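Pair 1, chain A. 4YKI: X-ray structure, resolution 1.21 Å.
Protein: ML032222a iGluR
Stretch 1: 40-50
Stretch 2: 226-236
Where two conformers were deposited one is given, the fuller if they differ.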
# COMPACT_ATOMS: atom_id res chain seq x y z
N ASP A 40 15.96 5.59 9.96
CA ASP A 40 15.22 5.55 11.22
C ASP A 40 14.39 4.26 11.33
O ASP A 40 14.29 3.70 12.40
CB ASP A 40 14.30 6.78 11.37
CG ASP A 40 15.03 8.06 11.71
OD1 ASP A 40 16.23 8.01 12.05
OD2 ASP A 40 14.35 9.10 11.69
N MET A 41 13.80 3.81 10.23
CA MET A 41 13.09 2.53 10.21
C MET A 41 14.04 1.36 10.52
O MET A 41 13.70 0.49 11.32
CB MET A 41 12.44 2.32 8.84
CG MET A 41 11.33 3.31 8.55
SD MET A 41 10.79 3.37 6.84
CE MET A 41 10.05 1.74 6.62
N VAL A 42 15.20 1.35 9.89
CA VAL A 42 16.18 0.27 10.08
C VAL A 42 16.68 0.24 11.51
O VAL A 42 16.81 -0.83 12.11
CB VAL A 42 17.36 0.41 9.09
CG1 VAL A 42 18.51 -0.52 9.46
CG2 VAL A 42 16.91 0.15 7.67
N VAL A 43 16.97 1.41 12.07
CA VAL A 43 17.44 1.48 13.45
C VAL A 43 16.42 0.84 14.39
O VAL A 43 16.76 0.05 15.26
CB VAL A 43 17.74 2.93 13.88
CG1 VAL A 43 17.92 3.05 15.38
CG2 VAL A 43 18.99 3.45 13.18
N LYS A 44 15.15 1.21 14.24
CA LYS A 44 14.11 0.64 15.08
C LYS A 44 13.94 -0.87 14.88
O LYS A 44 13.79 -1.61 15.84
CB LYS A 44 12.79 1.37 14.83
CG LYS A 44 11.70 1.12 15.86
CD LYS A 44 12.08 1.58 17.27
CE LYS A 44 12.32 3.10 17.36
NZ LYS A 44 12.47 3.62 18.76
N LEU A 45 13.98 -1.33 13.63
CA LEU A 45 13.93 -2.76 13.33
C LEU A 45 15.08 -3.48 14.02
O LEU A 45 14.88 -4.55 14.59
CB LEU A 45 14.00 -3.01 11.83
CG LEU A 45 12.74 -2.69 11.03
CD1 LEU A 45 13.04 -2.74 9.54
CD2 LEU A 45 11.58 -3.61 11.38
N SER A 46 16.28 -2.90 13.98
CA SER A 46 17.44 -3.56 14.58
C SER A 46 17.32 -3.65 16.09
O SER A 46 17.72 -4.65 16.69
CB SER A 46 18.75 -2.84 14.18
OG SER A 46 18.95 -1.64 14.92
N GLU A 47 16.76 -2.62 16.70
CA GLU A 47 16.57 -2.63 18.15
C GLU A 47 15.52 -3.64 18.57
O GLU A 47 15.69 -4.34 19.57
CB GLU A 47 16.18 -1.25 18.62
CG GLU A 47 17.34 -0.31 18.53
CD GLU A 47 16.98 1.12 18.80
OE1 GLU A 47 15.78 1.42 18.97
OE2 GLU A 47 17.92 1.93 18.84
N ASP A 48 14.45 -3.75 17.79
CA ASP A 48 13.35 -4.62 18.14
C ASP A 48 13.61 -6.08 17.77
O ASP A 48 13.12 -6.98 18.45
CB ASP A 48 12.06 -4.11 17.49
CG ASP A 48 11.60 -2.75 18.05
OD1 ASP A 48 12.11 -2.30 19.09
OD2 ASP A 48 10.71 -2.13 17.43
N LEU A 49 14.37 -6.33 16.70
CA LEU A 49 14.57 -7.69 16.20
C LEU A 49 15.93 -8.28 16.54
O LEU A 49 16.15 -9.48 16.35
CB LEU A 49 14.34 -7.73 14.70
CG LEU A 49 12.88 -7.53 14.28
CD1 LEU A 49 12.72 -7.26 12.80
CD2 LEU A 49 12.05 -8.76 14.66
N GLY A 50 16.85 -7.45 17.03
CA GLY A 50 18.09 -7.93 17.60
C GLY A 50 19.21 -8.21 16.62
O GLY A 50 20.12 -8.97 16.96
N SER A 226 8.84 -12.84 7.04
CA SER A 226 7.68 -12.79 7.91
C SER A 226 7.85 -11.80 9.06
O SER A 226 6.94 -11.05 9.41
CB SER A 226 7.35 -14.19 8.44
OG SER A 226 6.93 -15.04 7.38
N LEU A 227 9.03 -11.79 9.67
CA LEU A 227 9.35 -10.84 10.73
C LEU A 227 9.41 -9.40 10.24
O LEU A 227 8.86 -8.50 10.87
CB LEU A 227 10.66 -11.21 11.41
CG LEU A 227 10.58 -12.40 12.35
CD1 LEU A 227 11.96 -12.91 12.72
CD2 LEU A 227 9.80 -11.99 13.59
N ILE A 228 10.07 -9.18 9.12
CA ILE A 228 10.13 -7.83 8.57
C ILE A 228 8.73 -7.32 8.23
O ILE A 228 8.37 -6.18 8.57
CB ILE A 228 11.07 -7.77 7.34
CG1 ILE A 228 12.52 -8.05 7.76
CG2 ILE A 228 10.95 -6.41 6.61
CD1 ILE A 228 13.13 -7.00 8.64
N ASP A 229 7.91 -8.16 7.61
CA ASP A 229 6.53 -7.79 7.25
C ASP A 229 5.72 -7.40 8.48
O ASP A 229 5.04 -6.38 8.50
CB ASP A 229 5.85 -8.95 6.51
CG ASP A 229 6.34 -9.13 5.08
OD1 ASP A 229 7.10 -8.28 4.57
OD2 ASP A 229 5.90 -10.13 4.48
N SER A 230 5.79 -8.24 9.51
CA SER A 230 5.04 -7.99 10.73
C SER A 230 5.42 -6.64 11.34
O SER A 230 4.57 -5.83 11.70
CB SER A 230 5.28 -9.11 11.75
OG SER A 230 4.60 -10.30 11.37
N HIS A 231 6.72 -6.40 11.45
CA HIS A 231 7.21 -5.21 12.10
C HIS A 231 6.92 -3.96 11.27
O HIS A 231 6.57 -2.93 11.82
CB HIS A 231 8.68 -5.37 12.47
CG HIS A 231 8.88 -6.19 13.71
ND1 HIS A 231 9.42 -5.69 14.88
CD2 HIS A 231 8.66 -7.50 13.94
CE1 HIS A 231 9.52 -6.66 15.77
NE2 HIS A 231 9.04 -7.76 15.23
N LEU A 232 6.99 -4.04 9.94
CA LEU A 232 6.61 -2.91 9.11
C LEU A 232 5.11 -2.60 9.20
O LEU A 232 4.71 -1.43 9.24
CB LEU A 232 7.04 -3.11 7.65
CG LEU A 232 8.54 -3.05 7.40
CD1 LEU A 232 8.81 -3.36 5.95
CD2 LEU A 232 9.08 -1.68 7.75
N LEU A 233 4.27 -3.63 9.24
CA LEU A 233 2.83 -3.41 9.46
C LEU A 233 2.58 -2.70 10.80
O LEU A 233 1.81 -1.76 10.87
CB LEU A 233 2.09 -4.73 9.36
CG LEU A 233 0.58 -4.69 9.63
CD1 LEU A 233 -0.17 -3.59 8.90
CD2 LEU A 233 0.01 -6.06 9.30
N LYS A 234 3.27 -3.13 11.85
CA LYS A 234 3.12 -2.48 13.14
C LYS A 234 3.55 -1.01 13.08
O LYS A 234 2.86 -0.14 13.59
CB LYS A 234 3.90 -3.24 14.22
CG LYS A 234 3.51 -2.88 15.65
CD LYS A 234 2.05 -3.23 15.94
CE LYS A 234 1.70 -3.18 17.42
NZ LYS A 234 0.23 -3.22 17.64
N PHE A 235 4.69 -0.72 12.45
CA PHE A 235 5.13 0.67 12.30
C PHE A 235 4.01 1.50 11.65
O PHE A 235 3.72 2.60 12.08
CB PHE A 235 6.35 0.78 11.36
CG PHE A 235 7.67 0.33 11.92
CD1 PHE A 235 7.84 -0.06 13.23
CD2 PHE A 235 8.77 0.36 11.10
CE1 PHE A 235 9.08 -0.45 13.70
CE2 PHE A 235 10.00 -0.03 11.55
CZ PHE A 235 10.17 -0.43 12.85
N ARG A 236 3.36 0.95 10.63
CA ARG A 236 2.31 1.69 9.95
C ARG A 236 1.11 1.91 10.88
O ARG A 236 0.59 3.02 11.00
CB ARG A 236 1.88 0.95 8.69
CG ARG A 236 0.99 1.72 7.79
CD ARG A 236 0.87 1.02 6.45
NE ARG A 236 -0.12 1.65 5.61
CZ ARG A 236 -0.31 1.37 4.32
NH1 ARG A 236 0.42 0.44 3.71
NH2 ARG A 236 -1.26 1.98 3.66
O HOH W 1 10.05 -3.20 14.99

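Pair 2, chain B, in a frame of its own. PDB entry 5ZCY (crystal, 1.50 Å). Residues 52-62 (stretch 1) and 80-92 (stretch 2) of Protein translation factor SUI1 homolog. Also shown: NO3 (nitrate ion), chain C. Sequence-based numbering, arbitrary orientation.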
# COMPACT_ATOMS: atom_id res chain seq x y z
N GLU B 52 -3.53 5.56 -9.64
CA GLU B 52 -2.24 5.94 -10.06
C GLU B 52 -1.09 5.43 -9.18
O GLU B 52 -0.05 5.02 -9.65
CB GLU B 52 -2.23 7.53 -10.21
CG GLU B 52 -1.00 8.12 -10.58
CD GLU B 52 -0.96 9.70 -10.67
OE1 GLU B 52 -1.75 10.47 -9.98
OE2 GLU B 52 0.06 9.98 -11.30
N ILE B 53 -1.35 5.56 -7.90
CA ILE B 53 -0.37 5.03 -6.91
C ILE B 53 -0.25 3.53 -7.07
O ILE B 53 0.90 3.06 -7.08
CB ILE B 53 -0.79 5.42 -5.45
CG1 ILE B 53 -0.75 6.96 -5.34
CG2 ILE B 53 0.13 4.73 -4.44
CD1 ILE B 53 -1.36 7.51 -4.11
N ALA B 54 -1.35 2.83 -7.27
CA ALA B 54 -1.26 1.39 -7.54
C ALA B 54 -0.45 1.09 -8.75
O ALA B 54 0.39 0.17 -8.69
CB ALA B 54 -2.60 0.77 -7.60
N LYS B 55 -0.67 1.84 -9.82
CA LYS B 55 0.12 1.59 -11.05
C LYS B 55 1.58 1.76 -10.82
O LYS B 55 2.42 1.00 -11.32
CB LYS B 55 -0.51 2.49 -12.15
CG LYS B 55 0.16 2.54 -13.50
CD LYS B 55 -0.36 3.73 -14.37
CE LYS B 55 0.08 5.08 -13.80
NZ LYS B 55 -0.57 6.27 -14.48
N LYS B 56 2.03 2.78 -10.07
CA LYS B 56 3.38 3.06 -9.80
C LYS B 56 4.00 1.90 -8.98
O LYS B 56 5.11 1.49 -9.20
CB LYS B 56 3.61 4.38 -9.11
CG LYS B 56 3.31 5.57 -10.03
CD LYS B 56 3.60 6.81 -9.31
CE LYS B 56 3.22 8.05 -10.21
NZ LYS B 56 3.62 9.20 -9.37
N LEU B 57 3.28 1.47 -7.96
CA LEU B 57 3.86 0.42 -7.11
C LEU B 57 3.90 -0.86 -7.91
O LEU B 57 4.94 -1.59 -7.71
CB LEU B 57 2.89 0.26 -5.91
CG LEU B 57 2.94 1.37 -4.90
CD1 LEU B 57 1.81 1.15 -3.87
CD2 LEU B 57 4.24 1.64 -4.21
N LYS B 58 2.92 -1.18 -8.70
CA LYS B 58 2.84 -2.40 -9.62
C LYS B 58 4.07 -2.39 -10.54
O LYS B 58 4.69 -3.44 -10.77
CB LYS B 58 1.56 -2.53 -10.44
CG LYS B 58 0.33 -2.93 -9.58
CD LYS B 58 -1.00 -2.67 -10.25
CE LYS B 58 -1.21 -3.52 -11.50
NZ LYS B 58 -2.53 -3.15 -12.07
N ALA B 59 4.41 -1.24 -11.05
CA ALA B 59 5.55 -1.15 -11.97
C ALA B 59 6.83 -1.32 -11.24
O ALA B 59 7.70 -2.09 -11.74
CB ALA B 59 5.49 0.19 -12.72
N LYS B 60 7.01 -0.75 -10.04
CA LYS B 60 8.19 -0.87 -9.29
C LYS B 60 8.46 -2.32 -8.86
O LYS B 60 9.59 -2.78 -8.90
CB LYS B 60 8.23 0.02 -8.04
CG LYS B 60 8.29 1.55 -8.27
CD LYS B 60 7.72 2.27 -7.05
CE LYS B 60 8.17 3.72 -6.84
NZ LYS B 60 8.06 4.01 -5.38
N LEU B 61 7.38 -3.04 -8.51
CA LEU B 61 7.50 -4.42 -8.00
C LEU B 61 7.28 -5.46 -9.12
O LEU B 61 7.37 -6.68 -8.80
CB LEU B 61 6.44 -4.56 -6.90
CG LEU B 61 6.61 -3.80 -5.65
CD1 LEU B 61 5.37 -3.68 -4.81
CD2 LEU B 61 7.83 -4.33 -4.78
N ALA B 62 6.88 -5.09 -10.33
CA ALA B 62 6.46 -6.05 -11.43
C ALA B 62 5.49 -7.05 -10.92
O ALA B 62 5.67 -8.26 -11.00
CB ALA B 62 7.67 -6.78 -12.04
N ASP B 80 8.20 -6.00 2.95
CA ASP B 80 9.65 -5.76 3.12
C ASP B 80 10.06 -4.42 2.49
O ASP B 80 11.06 -3.86 2.99
CB ASP B 80 10.42 -6.89 2.46
CG ASP B 80 9.95 -7.26 1.11
OD1 ASP B 80 9.01 -6.75 0.50
OD2 ASP B 80 10.66 -8.04 0.43
N ARG B 81 9.38 -3.98 1.46
CA ARG B 81 9.84 -2.84 0.69
C ARG B 81 8.80 -1.69 0.75
O ARG B 81 9.13 -0.61 0.23
CB ARG B 81 10.03 -3.15 -0.75
CG ARG B 81 11.18 -4.14 -0.94
CD ARG B 81 11.32 -4.55 -2.38
NE ARG B 81 11.67 -3.41 -3.23
CZ ARG B 81 11.62 -3.41 -4.58
NH1 ARG B 81 11.23 -4.47 -5.28
NH2 ARG B 81 11.93 -2.30 -5.21
N ILE B 82 7.62 -1.83 1.33
CA ILE B 82 6.54 -0.88 1.13
C ILE B 82 6.84 0.47 1.76
O ILE B 82 6.42 1.48 1.16
CB ILE B 82 5.19 -1.45 1.65
CG1 ILE B 82 3.99 -0.66 1.10
CG2 ILE B 82 5.17 -1.56 3.16
CD1 ILE B 82 3.92 -0.55 -0.36
N LYS B 83 7.52 0.53 2.89
CA LYS B 83 7.80 1.87 3.49
C LYS B 83 8.73 2.63 2.58
O LYS B 83 8.49 3.84 2.34
CB LYS B 83 8.36 1.78 4.91
CG LYS B 83 7.36 1.31 5.90
CD LYS B 83 7.81 1.55 7.38
CE LYS B 83 6.88 0.91 8.34
NZ LYS B 83 7.29 1.10 9.76
N LYS B 84 9.75 2.03 2.00
CA LYS B 84 10.66 2.70 1.08
C LYS B 84 9.90 3.11 -0.12
O LYS B 84 10.10 4.27 -0.64
CB LYS B 84 11.83 1.79 0.71
CG LYS B 84 12.73 2.25 -0.39
CD LYS B 84 13.36 3.56 -0.02
CE LYS B 84 14.42 3.94 -1.05
NZ LYS B 84 14.77 5.37 -0.89
N LEU B 85 9.04 2.26 -0.69
CA LEU B 85 8.40 2.62 -1.92
C LEU B 85 7.42 3.74 -1.70
O LEU B 85 7.29 4.63 -2.56
CB LEU B 85 7.73 1.41 -2.53
CG LEU B 85 8.63 0.25 -3.01
CD1 LEU B 85 7.78 -0.93 -3.42
CD2 LEU B 85 9.61 0.71 -4.08
N LEU B 86 6.68 3.73 -0.60
CA LEU B 86 5.76 4.86 -0.34
C LEU B 86 6.52 6.12 -0.03
O LEU B 86 6.04 7.23 -0.44
CB LEU B 86 4.77 4.51 0.76
CG LEU B 86 3.74 3.45 0.35
CD1 LEU B 86 2.85 3.01 1.54
CD2 LEU B 86 2.83 3.95 -0.75
N ALA B 87 7.67 6.00 0.59
CA ALA B 87 8.53 7.23 0.78
C ALA B 87 9.03 7.73 -0.48
O ALA B 87 9.11 9.03 -0.59
CB ALA B 87 9.68 6.87 1.72
N GLU B 88 9.26 6.95 -1.52
CA GLU B 88 9.65 7.43 -2.87
C GLU B 88 8.50 8.26 -3.43
O GLU B 88 8.71 9.16 -4.31
CB GLU B 88 10.04 6.31 -3.85
CG GLU B 88 11.35 5.66 -3.51
CD GLU B 88 11.61 4.41 -4.33
OE1 GLU B 88 10.88 4.06 -5.28
OE2 GLU B 88 12.62 3.78 -4.00
N LEU B 89 7.27 7.98 -3.01
CA LEU B 89 6.10 8.73 -3.41
C LEU B 89 5.72 9.81 -2.41
O LEU B 89 4.58 10.27 -2.44
CB LEU B 89 4.89 7.74 -3.68
CG LEU B 89 5.20 6.66 -4.73
CD1 LEU B 89 3.94 5.82 -4.87
CD2 LEU B 89 5.63 7.22 -6.09
N GLY B 90 6.66 10.14 -1.54
CA GLY B 90 6.47 11.28 -0.66
C GLY B 90 5.71 11.07 0.56
O GLY B 90 5.46 12.00 1.31
N PHE B 91 5.25 9.82 0.86
CA PHE B 91 4.55 9.60 2.13
C PHE B 91 5.52 9.56 3.29
O PHE B 91 6.54 8.94 3.21
CB PHE B 91 3.72 8.30 2.06
CG PHE B 91 2.59 8.44 1.09
CD1 PHE B 91 1.38 9.00 1.43
CD2 PHE B 91 2.67 7.98 -0.23
CE1 PHE B 91 0.35 9.15 0.52
CE2 PHE B 91 1.64 8.15 -1.15
CZ PHE B 91 0.46 8.74 -0.77
N SER B 92 5.11 10.16 4.41
CA SER B 92 5.88 10.15 5.64
C SER B 92 5.98 8.70 6.24
O SER B 92 4.96 8.14 6.50
CB SER B 92 5.18 11.02 6.65
OG SER B 92 5.75 10.80 7.93
N NO3 C . 1.15 9.52 -6.91
O1 NO3 C . 2.24 9.32 -6.72
O2 NO3 C . 0.19 10.13 -6.07
O3 NO3 C . 0.65 8.94 -8.03

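Both pairs set two helices across each other at a steep, more antiparallel than parallel angle: 118° between N-to-C directions with axes 11.1 Å apart in pair 1, 125° and 11.0 Å in pair 2. The central backbones superpose with an RMSD of 0.5 Å. In each, the tightest point of the register joins a leucine to the residue facing it, with L45(A) CA 7.3 Å from H231(A) CA and L57(B) CA 7.2 Å from L85(B) CA. Contacting residues recur at spacings of three and four, as expected when one side of a helix meets another.

The most closely superposed side chains are the leucines L45(A) = L57(B) and L232(A) = L86(B), whose side-chain centres nearly coincide. All four point CA-to-CB sideways, yet their m,t rotamers bring the ends inward, so L45(A) CD1 lies 4.5 Å from L232(A) CD2 and L57(B) CD1 lies 4.3 Å from L86(B) CD2. The isoleucines I228(A) and I82(B) also match but take different rotamers, m,m against t,p; each still presents CD1 to the matched leucine, 4.4 Å from L45(A) CD1 and from L57(B) CD1 respectively.

At other positions the solutions diverge. At H231(A) = L85(B), pair 1 uses an imidazole: L49(A) CD2 sits over one ring face, 3.6 Å from the centroid of H231(A), a CH-pi contact. Pair 2 answers with plain aliphatic packing, L61(B) CD2 to L85(B) CD1 at 3.7 Å, while the same methyl lies over a face of the R81(B) guanidinium, 3.4 Å from R81(B) NH1. In pair 1 that arginine's place is held by L227(A), whose CD2 is 4.1 Å from L49(A) CD2.

At F235(A) = L89(B), a large ring and a leucine fill similar space. F235(A) CZ reaches K44(A) CG and L45(A) CD2, at 3.7 and 3.8 Å, and F235(A) CE2 lies 4.3 Å from M41(A) CB. L89(B) meets the matched neighbours: its CD2 lies 3.8 Å from K56(B) CD, its CD1 4.0 Å from I53(B) CG2 and 4.2 Å from L57(B) CD2. The K56(B) chain is extended and its NZ donates to nitrate O1 at 3.0 Å, an ion probably from the crystallisation liquor.

The polar margin also differs at D48(A) = K60(B). The shorter D48(A) crosses by way of a water, which donates to D48(A) OD2 at 2.7 Å and hydrogen-bonds H231(A) ND1 at 2.6 Å. The longer K60(B) spans the gap directly, its NZ making a hydrogen-bonded salt bridge to E88(B) OE1 at 2.8 Å. In these two contacts the L45(A) = L57(B) and L232(A) = L86(B) leucines stay put, while facing positions, including H231(A) = L85(B) at the closest approach, accept different side chains.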